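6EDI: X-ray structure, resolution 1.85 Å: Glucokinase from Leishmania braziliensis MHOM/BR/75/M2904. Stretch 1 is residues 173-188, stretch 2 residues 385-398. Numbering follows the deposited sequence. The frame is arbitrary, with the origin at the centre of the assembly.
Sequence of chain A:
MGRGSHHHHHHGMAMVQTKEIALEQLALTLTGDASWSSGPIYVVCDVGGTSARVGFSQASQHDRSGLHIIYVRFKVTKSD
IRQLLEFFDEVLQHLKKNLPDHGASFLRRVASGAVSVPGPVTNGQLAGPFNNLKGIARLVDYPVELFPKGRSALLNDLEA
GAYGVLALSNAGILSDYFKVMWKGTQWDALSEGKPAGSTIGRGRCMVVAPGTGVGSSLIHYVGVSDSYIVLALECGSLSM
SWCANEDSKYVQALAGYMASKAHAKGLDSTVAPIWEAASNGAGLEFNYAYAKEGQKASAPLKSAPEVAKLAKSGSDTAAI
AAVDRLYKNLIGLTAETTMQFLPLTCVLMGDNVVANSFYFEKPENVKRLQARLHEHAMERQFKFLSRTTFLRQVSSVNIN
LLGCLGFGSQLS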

# COMPACT_ATOMS: atom_id res chain seq x y z
N ILE A 173 17.19 -14.73 -11.92
CA ILE A 173 18.35 -14.90 -11.05
C ILE A 173 18.01 -14.74 -9.56
O ILE A 173 18.90 -14.66 -8.70
CB ILE A 173 19.47 -13.95 -11.55
CG1 ILE A 173 20.76 -14.73 -11.72
CG2 ILE A 173 19.59 -12.67 -10.74
CD1 ILE A 173 20.52 -15.87 -12.66
N LEU A 174 16.72 -14.71 -9.25
CA LEU A 174 16.29 -14.51 -7.86
C LEU A 174 16.90 -15.52 -6.89
O LEU A 174 17.37 -15.14 -5.82
CB LEU A 174 14.75 -14.51 -7.75
CG LEU A 174 14.20 -14.11 -6.38
CD1 LEU A 174 14.56 -12.67 -6.08
CD2 LEU A 174 12.68 -14.29 -6.30
N SER A 175 16.92 -16.80 -7.27
CA SER A 175 17.38 -17.84 -6.36
C SER A 175 18.88 -17.72 -5.98
O SER A 175 19.32 -18.26 -4.97
CB SER A 175 17.09 -19.23 -6.93
OG SER A 175 17.78 -19.45 -8.13
N ASP A 176 19.67 -17.03 -6.80
CA ASP A 176 21.08 -16.83 -6.44
C ASP A 176 21.25 -15.83 -5.30
O ASP A 176 22.27 -15.84 -4.62
CB ASP A 176 21.89 -16.40 -7.67
CG ASP A 176 21.92 -17.46 -8.76
OD1 ASP A 176 22.42 -18.57 -8.51
OD2 ASP A 176 21.43 -17.18 -9.87
N TYR A 177 20.24 -15.00 -5.07
CA TYR A 177 20.35 -13.91 -4.10
C TYR A 177 19.41 -14.05 -2.92
O TYR A 177 19.61 -13.42 -1.87
CB TYR A 177 20.16 -12.55 -4.80
CG TYR A 177 21.28 -12.26 -5.76
CD1 TYR A 177 21.29 -12.80 -7.03
CD2 TYR A 177 22.36 -11.47 -5.38
CE1 TYR A 177 22.32 -12.56 -7.91
CE2 TYR A 177 23.41 -11.22 -6.26
CZ TYR A 177 23.38 -11.77 -7.52
OH TYR A 177 24.41 -11.54 -8.41
N PHE A 178 18.40 -14.89 -3.09
CA PHE A 178 17.36 -15.06 -2.09
C PHE A 178 17.07 -16.54 -1.88
O PHE A 178 17.19 -17.33 -2.82
CB PHE A 178 16.10 -14.31 -2.53
CG PHE A 178 16.24 -12.82 -2.43
CD1 PHE A 178 16.83 -12.08 -3.44
CD2 PHE A 178 15.82 -12.16 -1.28
CE1 PHE A 178 16.98 -10.71 -3.34
CE2 PHE A 178 15.98 -10.79 -1.16
CZ PHE A 178 16.56 -10.05 -2.19
N LYS A 179 16.70 -16.90 -0.66
CA LYS A 179 16.37 -18.29 -0.31
C LYS A 179 14.99 -18.34 0.30
O LYS A 179 14.57 -17.37 0.95
CB LYS A 179 17.37 -18.85 0.72
CG LYS A 179 18.65 -19.36 0.14
CD LYS A 179 18.97 -20.73 0.73
CE LYS A 179 19.82 -21.57 -0.24
NZ LYS A 179 19.57 -23.04 -0.07
N VAL A 180 14.30 -19.46 0.14
CA VAL A 180 12.96 -19.61 0.68
C VAL A 180 13.02 -19.87 2.17
O VAL A 180 13.72 -20.78 2.62
CB VAL A 180 12.21 -20.75 0.00
CG1 VAL A 180 10.84 -20.96 0.65
CG2 VAL A 180 12.06 -20.45 -1.46
N MET A 181 12.31 -19.06 2.94
CA MET A 181 12.14 -19.37 4.35
C MET A 181 11.04 -20.41 4.48
O MET A 181 11.22 -21.45 5.14
CB MET A 181 11.81 -18.11 5.15
CG MET A 181 12.91 -17.09 5.10
SD MET A 181 12.54 -15.47 5.81
CE MET A 181 11.86 -15.96 7.40
N TRP A 182 9.90 -20.13 3.85
CA TRP A 182 8.80 -21.09 3.77
C TRP A 182 7.85 -20.77 2.62
O TRP A 182 7.64 -19.61 2.25
CB TRP A 182 8.05 -21.20 5.09
CG TRP A 182 7.49 -19.92 5.62
CD1 TRP A 182 6.38 -19.25 5.15
CD2 TRP A 182 7.98 -19.15 6.72
NE1 TRP A 182 6.17 -18.11 5.89
CE2 TRP A 182 7.14 -18.03 6.87
CE3 TRP A 182 9.06 -19.30 7.60
CZ2 TRP A 182 7.34 -17.07 7.86
CZ3 TRP A 182 9.26 -18.35 8.59
CH2 TRP A 182 8.40 -17.25 8.72
N LYS A 183 7.28 -21.82 2.06
CA LYS A 183 6.42 -21.68 0.90
C LYS A 183 5.00 -21.50 1.39
O LYS A 183 4.54 -22.22 2.27
CB LYS A 183 6.56 -22.92 0.03
CG LYS A 183 5.66 -22.95 -1.19
CD LYS A 183 5.84 -24.25 -1.94
CE LYS A 183 4.66 -24.51 -2.84
NZ LYS A 183 4.87 -25.68 -3.75
N GLY A 184 4.30 -20.52 0.84
CA GLY A 184 2.92 -20.28 1.21
C GLY A 184 1.95 -21.19 0.50
O GLY A 184 2.25 -21.74 -0.56
N THR A 185 0.76 -21.34 1.07
CA THR A 185 -0.26 -22.23 0.52
C THR A 185 -0.77 -21.81 -0.85
O THR A 185 -1.34 -22.62 -1.58
CB THR A 185 -1.48 -22.29 1.44
OG1 THR A 185 -1.90 -20.95 1.72
CG2 THR A 185 -1.14 -22.97 2.74
N GLN A 186 -0.58 -20.54 -1.19
CA GLN A 186 -1.14 -19.97 -2.41
C GLN A 186 -0.12 -19.91 -3.54
O GLN A 186 -0.44 -19.44 -4.64
CB GLN A 186 -1.65 -18.56 -2.12
CG GLN A 186 -2.67 -18.03 -3.13
CD GLN A 186 -3.13 -16.61 -2.83
OE1 GLN A 186 -2.41 -15.83 -2.22
NE2 GLN A 186 -4.34 -16.28 -3.26
N TRP A 187 1.11 -20.36 -3.28
CA TRP A 187 2.17 -20.26 -4.28
C TRP A 187 1.84 -21.03 -5.56
O TRP A 187 1.84 -20.45 -6.65
CB TRP A 187 3.56 -20.69 -3.75
CG TRP A 187 4.56 -20.62 -4.88
CD1 TRP A 187 5.04 -21.65 -5.63
CD2 TRP A 187 5.11 -19.42 -5.43
NE1 TRP A 187 5.88 -21.17 -6.62
CE2 TRP A 187 5.94 -19.80 -6.51
CE3 TRP A 187 5.00 -18.06 -5.10
CZ2 TRP A 187 6.66 -18.86 -7.26
CZ3 TRP A 187 5.70 -17.13 -5.85
CH2 TRP A 187 6.52 -17.53 -6.92
N ASP A 188 1.55 -22.33 -5.42
CA ASP A 188 1.31 -23.20 -6.57
C ASP A 188 0.17 -22.72 -7.45
O ASP A 188 0.23 -22.80 -8.67
CB ASP A 188 1.04 -24.65 -6.13
CG ASP A 188 2.25 -25.31 -5.49
OD1 ASP A 188 3.39 -24.85 -5.74
OD2 ASP A 188 2.06 -26.29 -4.75
N LEU A 385 -2.50 -15.50 6.41
CA LEU A 385 -1.07 -15.17 6.38
C LEU A 385 -0.22 -16.32 5.81
O LEU A 385 0.81 -16.10 5.17
CB LEU A 385 -0.59 -14.75 7.78
CG LEU A 385 -1.14 -13.44 8.36
CD1 LEU A 385 -2.62 -13.48 8.72
CD2 LEU A 385 -0.36 -13.04 9.59
N SER A 386 -0.67 -17.56 6.03
CA SER A 386 0.07 -18.73 5.56
C SER A 386 0.00 -18.89 4.03
O SER A 386 0.65 -19.77 3.47
CB SER A 386 -0.46 -20.00 6.24
OG SER A 386 -1.85 -20.12 6.03
N ARG A 387 -0.77 -18.04 3.37
CA ARG A 387 -0.83 -18.05 1.91
C ARG A 387 0.47 -17.54 1.30
O ARG A 387 0.79 -17.84 0.15
CB ARG A 387 -1.98 -17.18 1.40
CG ARG A 387 -3.35 -17.63 1.89
CD ARG A 387 -4.41 -16.67 1.38
NE ARG A 387 -5.77 -17.05 1.77
CZ ARG A 387 -6.86 -16.42 1.36
NH1 ARG A 387 -6.75 -15.40 0.53
NH2 ARG A 387 -8.07 -16.82 1.77
N THR A 388 1.22 -16.78 2.10
CA THR A 388 2.39 -16.03 1.62
C THR A 388 3.71 -16.80 1.71
O THR A 388 4.04 -17.37 2.75
CB THR A 388 2.50 -14.67 2.37
OG1 THR A 388 1.31 -13.90 2.13
CG2 THR A 388 3.72 -13.88 1.89
N THR A 389 4.45 -16.80 0.61
CA THR A 389 5.78 -17.39 0.54
C THR A 389 6.78 -16.37 1.06
O THR A 389 6.81 -15.24 0.57
CB THR A 389 6.11 -17.78 -0.92
OG1 THR A 389 5.22 -18.82 -1.34
CG2 THR A 389 7.55 -18.25 -1.07
N PHE A 390 7.59 -16.74 2.06
CA PHE A 390 8.60 -15.84 2.61
C PHE A 390 9.98 -16.16 2.07
O PHE A 390 10.34 -17.34 1.94
CB PHE A 390 8.65 -15.88 4.14
CG PHE A 390 7.67 -14.95 4.81
CD1 PHE A 390 6.31 -15.06 4.57
CD2 PHE A 390 8.11 -13.99 5.70
CE1 PHE A 390 5.41 -14.21 5.19
CE2 PHE A 390 7.24 -13.14 6.33
CZ PHE A 390 5.88 -13.24 6.08
N LEU A 391 10.72 -15.11 1.74
CA LEU A 391 12.07 -15.23 1.20
C LEU A 391 13.03 -14.37 2.03
O LEU A 391 12.62 -13.40 2.66
CB LEU A 391 12.12 -14.78 -0.26
CG LEU A 391 11.17 -15.40 -1.29
CD1 LEU A 391 11.46 -14.79 -2.65
CD2 LEU A 391 11.31 -16.91 -1.34
N ARG A 392 14.31 -14.73 1.98
CA ARG A 392 15.39 -14.10 2.73
C ARG A 392 16.55 -13.81 1.81
O ARG A 392 16.99 -14.71 1.10
CB ARG A 392 15.94 -15.14 3.68
CG ARG A 392 15.75 -14.91 5.11
CD ARG A 392 16.24 -16.16 5.77
NE ARG A 392 17.64 -16.35 5.44
CZ ARG A 392 18.21 -17.53 5.26
NH1 ARG A 392 17.48 -18.63 5.40
NH2 ARG A 392 19.49 -17.61 4.96
N GLN A 393 17.09 -12.60 1.85
CA GLN A 393 18.31 -12.31 1.10
C GLN A 393 19.51 -13.06 1.68
O GLN A 393 19.70 -13.07 2.89
CB GLN A 393 18.61 -10.81 1.09
CG GLN A 393 19.65 -10.44 0.04
CD GLN A 393 19.95 -8.97 -0.03
OE1 GLN A 393 19.26 -8.15 0.57
NE2 GLN A 393 21.03 -8.62 -0.76
N VAL A 394 20.32 -13.68 0.82
CA VAL A 394 21.52 -14.39 1.26
C VAL A 394 22.81 -13.88 0.63
O VAL A 394 23.89 -14.10 1.18
CB VAL A 394 21.41 -15.91 1.03
CG1 VAL A 394 20.26 -16.49 1.84
CG2 VAL A 394 21.23 -16.22 -0.46
N SER A 395 22.71 -13.21 -0.52
CA SER A 395 23.90 -12.72 -1.21
C SER A 395 23.84 -11.21 -1.34
O SER A 395 22.82 -10.66 -1.79
CB SER A 395 24.02 -13.32 -2.62
OG SER A 395 23.75 -14.72 -2.65
N SER A 396 24.91 -10.53 -0.95
CA SER A 396 24.96 -9.08 -1.06
C SER A 396 24.98 -8.66 -2.52
O SER A 396 25.45 -9.40 -3.39
CB SER A 396 26.19 -8.54 -0.33
OG SER A 396 26.06 -8.73 1.06
N VAL A 397 24.46 -7.46 -2.79
CA VAL A 397 24.36 -6.97 -4.16
C VAL A 397 23.97 -5.52 -4.11
O VAL A 397 23.42 -5.06 -3.11
CB VAL A 397 23.34 -7.80 -4.99
CG1 VAL A 397 21.90 -7.49 -4.56
CG2 VAL A 397 23.53 -7.54 -6.48
N ASN A 398 24.28 -4.76 -5.16
CA ASN A 398 23.92 -3.36 -5.17
C ASN A 398 22.46 -3.24 -5.60
O ASN A 398 22.17 -2.85 -6.73
CB ASN A 398 24.85 -2.58 -6.10
CG ASN A 398 26.28 -2.59 -5.59
OD1 ASN A 398 26.62 -1.84 -4.68
ND2 ASN A 398 27.12 -3.45 -6.17
O HOH W 1 3.42 -17.31 5.28
O HOH W 2 -4.62 -14.18 -0.84

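Two segments some two hundred residues apart in sequence run antiparallel here, and the three residues that cover most surface, Y177, F390 and L391, mark how the contact is built. Y177 stands just before the first strand begins, opposite the point where the second has just ended. Its carbonyl O accepts a hydrogen bond from V394 N at 2.8 Å and a weak one from S395 N at 3.4 Å, while S395 OG reaches back to D176 O at 2.7 Å. The CA-to-CB bond of Y177 points sideways, but the end of its ring comes nearer the other stretch, so that Y177 CE2 lies 3.6 Å from V397 CB; its hydroxyl is satisfied elsewhere in the structure. An aromatic with a polar tip suits this partly exposed place.

From here the backbones zip together: K179 N donates to R392 O and R392 N to K179 O, both at 2.8 Å. L391 shares a face of the sheet with F178, V180 and Q393. Its branched end meets V180 (L391 CD2 to V180 CG2, 3.6 Å) and L174 (L391 CD1 to L174 CD2, 3.9 Å), an apolar residue filling a buried apolar setting. Beside it, Q393 CG packs over one face of the F178 ring, the aliphatic part of the glutamine serving as a hydrophobic surface.

F390 faces the other way, with W182. Between V180 and W182 a beta bulge shifts the register, and F390 O serves two donors, M181 N at 2.8 Å and, weakly, W182 N at 3.4 Å; F390 N returns a bond to W182 O at 2.9 Å. F390 CB sits over the indole's five-membered ring, and the two aromatic rings are slid apart, barely overlapping. W182 NE1, though buried, is satisfied by a water 2.9 Å away that also donates to L385 O and T388 O.

Beyond, G184 N donates to T389 OG1 at 2.9 Å. A CB on G184 would collide with R387 O, so glycine fits this close approach.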